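Local coordinates for protein member of s1p family of ribosomal proteins (Pyrococcus furiosus, PDB 5YH1) that probably acts as an exonuclease on nucleic acids through the manganese-binding DHH-family part held in this chain of a longer protein, at residues R325-D330 against D352-Q357; V25-L28 against V33-A36. All coordinates share one frame; numbering follows the deposited sequence.

Contact 1: residues R325-D330 against D352-Q357; sequences RFNTID and DHFKEQ
Asn327 lays its carboxamide over one face of the Phe354 ring, the two side chains reaching for each other from opposite directions between strand 325-330 and helix 343-358. The amide nitrogen comes closest, with ND2 3.4 Å from CG of Phe354 and displaced from the ring centre toward the rim, while OD1 lies 3.7 Å from CE2 of the same ring. Amide and ring planes are inclined by 34°, a tilted overlap and not a flat stack. Asn327 reaches this place with its CG anti to the carbonyl carbon (chi1 -50°), pointing off the strand toward the helix. Beside it, Arg325 brings the aliphatic part of its chain to the ring at an oblique angle, CD standing 4.2 Å from CD2 of Phe354. That chain runs extended before it bends at chi3, and its guanidinium NH1 is bonded to Ser317 OG. On the other face of the ring, CD2 of His353 lies 4.1 Å above the plane. Strand 325-330, helix 343-358 and strand 364-369 form a beta-alpha-beta unit, and here its first strand packs on its helix. The buried amide is satisfied outside the contact: OD1 bonds Ser317 OG and ND2 bonds Thr366 OG1, residues of the flanking strands. With both ends of the amide engaged, its rotation is probably fixed, so what it offers Phe354 is mainly a van der Waals surface, with the nitrogen above the ring near its rim.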
ATOM      1  N   ARG A 325       4.141  31.822 -25.720  1.00 25.96           N
ATOM      2  CA  ARG A 325       5.282  31.435 -24.887  1.00 26.43           C
ATOM      3  C   ARG A 325       5.087  29.973 -24.470  1.00 25.45           C
ATOM      4  O   ARG A 325       4.174  29.650 -23.701  1.00 24.68           O
ATOM      5  CB  ARG A 325       5.428  32.344 -23.659  1.00 26.11           C
ATOM      6  CG  ARG A 325       6.595  31.968 -22.747  1.00 27.04           C
ATOM      7  CD  ARG A 325       6.740  32.959 -21.597  1.00 28.11           C
ATOM      8  NE  ARG A 325       7.164  34.267 -22.081  1.00 28.61           N
ATOM      9  CZ  ARG A 325       8.405  34.565 -22.445  1.00 29.56           C
ATOM     10  NH1 ARG A 325       9.376  33.655 -22.374  1.00 30.63           N
ATOM     11  NH2 ARG A 325       8.680  35.782 -22.886  1.00 29.57           N
ATOM     12  N   PHE A 326       5.942  29.104 -24.999  1.00 25.92           N
ATOM     13  CA  PHE A 326       5.858  27.653 -24.784  1.00 26.48           C
ATOM     14  C   PHE A 326       6.986  27.207 -23.845  1.00 25.83           C
ATOM     15  O   PHE A 326       8.160  27.347 -24.181  1.00 25.06           O
ATOM     16  CB  PHE A 326       5.982  26.958 -26.145  1.00 27.75           C
ATOM     17  CG  PHE A 326       5.861  25.453 -26.110  1.00 28.97           C
ATOM     18  CD1 PHE A 326       4.889  24.820 -25.352  1.00 30.65           C
ATOM     19  CD2 PHE A 326       6.687  24.672 -26.907  1.00 30.75           C
ATOM     20  CE1 PHE A 326       4.771  23.429 -25.362  1.00 32.17           C
ATOM     21  CE2 PHE A 326       6.572  23.287 -26.924  1.00 30.54           C
ATOM     22  CZ  PHE A 326       5.610  22.667 -26.153  1.00 30.64           C
ATOM     23  N   ASN A 327       6.621  26.690 -22.672  1.00 25.05           N
ATOM     24  CA  ASN A 327       7.583  26.235 -21.674  1.00 24.81           C
ATOM     25  C   ASN A 327       7.576  24.709 -21.586  1.00 25.83           C
ATOM     26  O   ASN A 327       6.513  24.096 -21.532  1.00 24.79           O
ATOM     27  CB  ASN A 327       7.242  26.781 -20.286  1.00 25.35           C
ATOM     28  CG  ASN A 327       7.004  28.281 -20.273  1.00 25.26           C
ATOM     29  OD1 ASN A 327       7.742  29.045 -20.884  1.00 25.73           O
ATOM     30  ND2 ASN A 327       5.980  28.705 -19.553  1.00 25.30           N
ATOM     31  N   THR A 328       8.760  24.101 -21.541  1.00 26.45           N
ATOM     32  CA  THR A 328       8.861  22.648 -21.389  1.00 26.87           C
ATOM     33  C   THR A 328       9.819  22.302 -20.260  1.00 26.09           C
ATOM     34  O   THR A 328      10.829  22.980 -20.057  1.00 24.76           O
ATOM     35  CB  THR A 328       9.350  21.969 -22.675  1.00 27.46           C
ATOM     36  OG1 THR A 328      10.629  22.500 -23.023  1.00 28.78           O
ATOM     37  CG2 THR A 328       8.376  22.210 -23.812  1.00 27.29           C
ATOM     38  N   ILE A 329       9.473  21.256 -19.519  1.00 25.23           N
ATOM     39  CA  ILE A 329      10.292  20.786 -18.411  1.00 25.62           C
ATOM     40  C   ILE A 329      10.146  19.276 -18.262  1.00 24.71           C
ATOM     41  O   ILE A 329       9.037  18.741 -18.200  1.00 24.49           O
ATOM     42  CB  ILE A 329       9.944  21.517 -17.089  1.00 24.99           C
ATOM     43  CG1 ILE A 329      10.721  20.942 -15.903  1.00 25.77           C
ATOM     44  CG2 ILE A 329       8.454  21.468 -16.795  1.00 25.81           C
ATOM     45  CD1 ILE A 329      12.212  21.171 -15.985  1.00 25.89           C
ATOM     46  N   ASP A 330      11.288  18.606 -18.227  1.00 24.79           N
ATOM     47  CA  ASP A 330      11.356  17.166 -17.995  1.00 24.23           C
ATOM     48  C   ASP A 330      11.344  16.927 -16.491  1.00 24.88           C
ATOM     49  O   ASP A 330      12.386  17.032 -15.828  1.00 24.05           O
ATOM     50  CB  ASP A 330      12.634  16.613 -18.621  1.00 24.59           C
ATOM     51  CG  ASP A 330      12.735  15.093 -18.526  1.00 25.14           C
ATOM     52  OD1 ASP A 330      12.183  14.501 -17.561  1.00 23.60           O
ATOM     53  OD2 ASP A 330      13.382  14.507 -19.421  1.00 24.16           O
ATOM     54  N   ASP A 352       2.580  29.106 -12.716  1.00 28.05           N
ATOM     55  CA  ASP A 352       2.283  30.322 -11.946  1.00 28.97           C
ATOM     56  C   ASP A 352       3.429  31.309 -11.981  1.00 29.18           C
ATOM     57  O   ASP A 352       3.206  32.513 -12.072  1.00 29.50           O
ATOM     58  CB  ASP A 352       1.974  30.003 -10.483  1.00 29.64           C
ATOM     59  CG  ASP A 352       0.641  29.329 -10.303  1.00 30.84           C
ATOM     60  OD1 ASP A 352      -0.183  29.341 -11.244  1.00 31.59           O
ATOM     61  OD2 ASP A 352       0.420  28.755  -9.218  1.00 33.91           O
ATOM     62  N   HIS A 353       4.653  30.801 -11.904  1.00 29.35           N
ATOM     63  CA  HIS A 353       5.827  31.666 -11.934  1.00 29.05           C
ATOM     64  C   HIS A 353       5.894  32.421 -13.252  1.00 29.06           C
ATOM     65  O   HIS A 353       6.178  33.619 -13.270  1.00 27.97           O
ATOM     66  CB  HIS A 353       7.098  30.856 -11.718  1.00 29.26           C
ATOM     67  CG  HIS A 353       8.353  31.626 -11.962  1.00 30.17           C
ATOM     68  ND1 HIS A 353       8.967  32.377 -10.984  1.00 31.78           N
ATOM     69  CD2 HIS A 353       9.112  31.760 -13.074  1.00 30.69           C
ATOM     70  CE1 HIS A 353      10.053  32.940 -11.482  1.00 31.17           C
ATOM     71  NE2 HIS A 353      10.158  32.590 -12.751  1.00 31.30           N
ATOM     72  N   PHE A 354       5.615  31.723 -14.352  1.00 28.91           N
ATOM     73  CA  PHE A 354       5.641  32.351 -15.664  1.00 29.20           C
ATOM     74  C   PHE A 354       4.485  33.347 -15.823  1.00 29.87           C
ATOM     75  O   PHE A 354       4.649  34.380 -16.470  1.00 28.34           O
ATOM     76  CB  PHE A 354       5.701  31.304 -16.789  1.00 28.82           C
ATOM     77  CG  PHE A 354       7.089  30.781 -17.035  1.00 28.57           C
ATOM     78  CD1 PHE A 354       7.570  29.678 -16.342  1.00 29.51           C
ATOM     79  CD2 PHE A 354       7.931  31.417 -17.926  1.00 29.42           C
ATOM     80  CE1 PHE A 354       8.863  29.213 -16.542  1.00 29.66           C
ATOM     81  CE2 PHE A 354       9.225  30.960 -18.134  1.00 30.66           C
ATOM     82  CZ  PHE A 354       9.693  29.852 -17.442  1.00 30.03           C
ATOM     83  N   LYS A 355       3.350  33.060 -15.188  1.00 31.58           N
ATOM     84  CA  LYS A 355       2.202  33.977 -15.177  1.00 33.83           C
ATOM     85  C   LYS A 355       2.481  35.257 -14.384  1.00 35.11           C
ATOM     86  O   LYS A 355       2.138  36.351 -14.831  1.00 35.86           O
ATOM     87  CB  LYS A 355       0.946  33.278 -14.634  1.00 34.03           C
ATOM     88  CG  LYS A 355       0.234  32.455 -15.703  1.00 36.31           C
ATOM     89  CD  LYS A 355      -0.584  31.314 -15.148  1.00 37.97           C
ATOM     90  CE  LYS A 355      -1.432  31.745 -13.971  1.00 40.76           C
ATOM     91  NZ  LYS A 355      -2.483  30.734 -13.683  1.00 42.39           N
ATOM     92  N   GLU A 356       3.096  35.110 -13.218  1.00 35.11           N
ATOM     93  CA  GLU A 356       3.517  36.259 -12.415  1.00 38.04           C
ATOM     94  C   GLU A 356       4.494  37.146 -13.178  1.00 36.43           C
ATOM     95  O   GLU A 356       4.390  38.361 -13.131  1.00 38.38           O
ATOM     96  CB  GLU A 356       4.143  35.799 -11.088  1.00 41.15           C
ATOM     97  CG  GLU A 356       3.097  35.355 -10.068  1.00 46.53           C
ATOM     98  CD  GLU A 356       3.601  34.340  -9.043  1.00 51.86           C
ATOM     99  OE1 GLU A 356       4.830  34.246  -8.810  1.00 56.51           O
ATOM    100  OE2 GLU A 356       2.748  33.628  -8.460  1.00 54.49           O
ATOM    101  N   GLN A 357       5.428  36.542 -13.896  1.00 35.29           N
ATOM    102  CA  GLN A 357       6.434  37.308 -14.621  1.00 36.89           C
ATOM    103  C   GLN A 357       5.909  37.999 -15.890  1.00 36.69           C
ATOM    104  O   GLN A 357       6.276  39.139 -16.164  1.00 36.07           O
ATOM    105  CB  GLN A 357       7.606  36.409 -14.982  1.00 38.76           C
ATOM    106  CG  GLN A 357       8.755  37.145 -15.638  1.00 42.95           C
ATOM    107  CD  GLN A 357      10.034  36.336 -15.669  1.00 46.51           C
ATOM    108  OE1 GLN A 357      10.153  35.298 -15.014  1.00 51.38           O
ATOM    109  NE2 GLN A 357      11.006  36.814 -16.430  1.00 48.88           N
TER

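Contact 2: residues V25-L28 against V33-A36; sequences VGFL and VLEA
Phe27 presents one face of its ring to the first turn of helix 32-53, where CB of Leu34 sits almost over the ring centre, 3.7 Å from the centroid and 10° off the normal: a CH-pi contact. CD1 of Leu34 continues the cover at 4.1 Å from CG of Phe27. At the far end of the ring CZ lies 3.3 Å from the backbone O of Leu34. Glu35 comes to the ring's edge, OE2 3.5 Å from CD2 of Phe27, with the carboxylate turned 74° from the ring plane; the bend at chi2 (-59°) folds its chain back to this edge. Further out, Lys38 and Ile41 of the same helix also touch the ring, and Leu34 packs on Tyr239. The loop carrying Phe27 is held by Arg208, which bonds the carbonyls of Val25 and Gly26, and by Glu205, which accepts the N-H of Leu28. At the helix start, Ser31 OG bonds Leu34 N. Phe27 thus packs the loop between helices 2-20 and 32-53 onto the start of the latter. A carboxylate oxygen at the C-H rim and an aliphatic carbon over the pi face suit the ring's quadrupole, so weak electrostatics probably supplement the apolar packing.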
ATOM      1  N   VAL A  25     -34.688  26.671   1.440  1.00 35.11           N
ATOM      2  CA  VAL A  25     -33.873  27.644   2.180  1.00 32.25           C
ATOM      3  C   VAL A  25     -33.113  28.618   1.274  1.00 30.60           C
ATOM      4  O   VAL A  25     -32.258  29.363   1.740  1.00 31.15           O
ATOM      5  CB  VAL A  25     -32.862  26.936   3.112  1.00 31.74           C
ATOM      6  CG1 VAL A  25     -33.600  26.159   4.185  1.00 32.89           C
ATOM      7  CG2 VAL A  25     -31.932  26.015   2.329  1.00 32.24           C
ATOM      8  N   GLY A  26     -33.412  28.612  -0.015  1.00 30.25           N
ATOM      9  CA  GLY A  26     -32.725  29.490  -0.947  1.00 31.26           C
ATOM     10  C   GLY A  26     -31.241  29.171  -1.035  1.00 32.98           C
ATOM     11  O   GLY A  26     -30.837  28.011  -0.867  1.00 32.18           O
ATOM     12  N   PHE A  27     -30.442  30.208  -1.308  1.00 32.27           N
ATOM     13  CA  PHE A  27     -28.996  30.092  -1.469  1.00 30.42           C
ATOM     14  C   PHE A  27     -28.255  31.209  -0.739  1.00 30.67           C
ATOM     15  O   PHE A  27     -28.854  32.209  -0.357  1.00 29.49           O
ATOM     16  CB  PHE A  27     -28.641  30.126  -2.945  1.00 29.91           C
ATOM     17  CG  PHE A  27     -29.282  29.033  -3.738  1.00 30.06           C
ATOM     18  CD1 PHE A  27     -28.947  27.709  -3.505  1.00 29.52           C
ATOM     19  CD2 PHE A  27     -30.222  29.326  -4.714  1.00 30.03           C
ATOM     20  CE1 PHE A  27     -29.530  26.689  -4.240  1.00 29.60           C
ATOM     21  CE2 PHE A  27     -30.813  28.319  -5.445  1.00 31.05           C
ATOM     22  CZ  PHE A  27     -30.468  26.992  -5.211  1.00 30.78           C
ATOM     23  N   LEU A  28     -26.949  31.032  -0.550  1.00 30.74           N
ATOM     24  CA  LEU A  28     -26.122  32.005   0.174  1.00 30.29           C
ATOM     25  C   LEU A  28     -25.749  33.214  -0.675  1.00 29.50           C
ATOM     26  O   LEU A  28     -25.323  34.234  -0.143  1.00 28.65           O
ATOM     27  CB  LEU A  28     -24.842  31.342   0.677  1.00 30.47           C
ATOM     28  CG  LEU A  28     -25.022  30.318   1.789  1.00 31.46           C
ATOM     29  CD1 LEU A  28     -23.740  29.508   1.965  1.00 31.98           C
ATOM     30  CD2 LEU A  28     -25.407  31.006   3.088  1.00 31.85           C
ATOM     31  N   VAL A  33     -27.609  30.230 -12.142  1.00 34.00           N
ATOM     32  CA  VAL A  33     -27.189  28.835 -12.272  1.00 33.04           C
ATOM     33  C   VAL A  33     -27.736  28.003 -11.108  1.00 31.00           C
ATOM     34  O   VAL A  33     -28.379  26.982 -11.326  1.00 30.37           O
ATOM     35  CB  VAL A  33     -25.664  28.713 -12.403  1.00 33.15           C
ATOM     36  CG1 VAL A  33     -25.232  27.251 -12.397  1.00 33.73           C
ATOM     37  CG2 VAL A  33     -25.215  29.381 -13.699  1.00 33.47           C
ATOM     38  N   LEU A  34     -27.531  28.459  -9.879  1.00 29.88           N
ATOM     39  CA  LEU A  34     -28.065  27.744  -8.726  1.00 29.10           C
ATOM     40  C   LEU A  34     -29.584  27.645  -8.790  1.00 31.53           C
ATOM     41  O   LEU A  34     -30.143  26.576  -8.511  1.00 31.04           O
ATOM     42  CB  LEU A  34     -27.645  28.397  -7.421  1.00 27.97           C
ATOM     43  CG  LEU A  34     -26.184  28.168  -7.036  1.00 28.23           C
ATOM     44  CD1 LEU A  34     -25.816  29.027  -5.844  1.00 27.58           C
ATOM     45  CD2 LEU A  34     -25.908  26.694  -6.738  1.00 28.61           C
ATOM     46  N   GLU A  35     -30.249  28.745  -9.166  1.00 30.72           N
ATOM     47  CA  GLU A  35     -31.712  28.743  -9.294  1.00 30.84           C
ATOM     48  C   GLU A  35     -32.160  27.670 -10.269  1.00 27.77           C
ATOM     49  O   GLU A  35     -33.086  26.939  -9.984  1.00 27.97           O
ATOM     50  CB  GLU A  35     -32.263  30.108  -9.739  1.00 31.21           C
ATOM     51  CG  GLU A  35     -32.175  31.195  -8.681  1.00 33.32           C
ATOM     52  CD  GLU A  35     -32.928  30.871  -7.398  1.00 35.75           C
ATOM     53  OE1 GLU A  35     -33.902  30.087  -7.431  1.00 39.81           O
ATOM     54  OE2 GLU A  35     -32.548  31.418  -6.342  1.00 36.80           O
ATOM     55  N   ALA A  36     -31.495  27.576 -11.407  1.00 27.27           N
ATOM     56  CA  ALA A  36     -31.812  26.547 -12.388  1.00 28.76           C
ATOM     57  C   ALA A  36     -31.531  25.115 -11.851  1.00 30.28           C
ATOM     58  O   ALA A  36     -32.204  24.162 -12.243  1.00 32.54           O
ATOM     59  CB  ALA A  36     -31.053  26.811 -13.687  1.00 27.18           C
TER

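Overall arrangement
From the N terminus, helix 2-20 leads into the loop whose residues 25-28 meet residues 33-36 just ahead, so contact 2 closes a short turn at the entrance to helix 32-53. The chain then builds the five-stranded parallel sheet and the manganese site, whose ligand His163 has its side chain about 10 Å from that of Leu34. Only after the long helix 286-311 does contact 1 open, closing the connection from strand 325-330 to helix 343-358 in the mixed sheet of the C-terminal part. The two contacts lie in series, neither nested nor crossed, with centres 38 Å apart, and each ties together its own part of the fold.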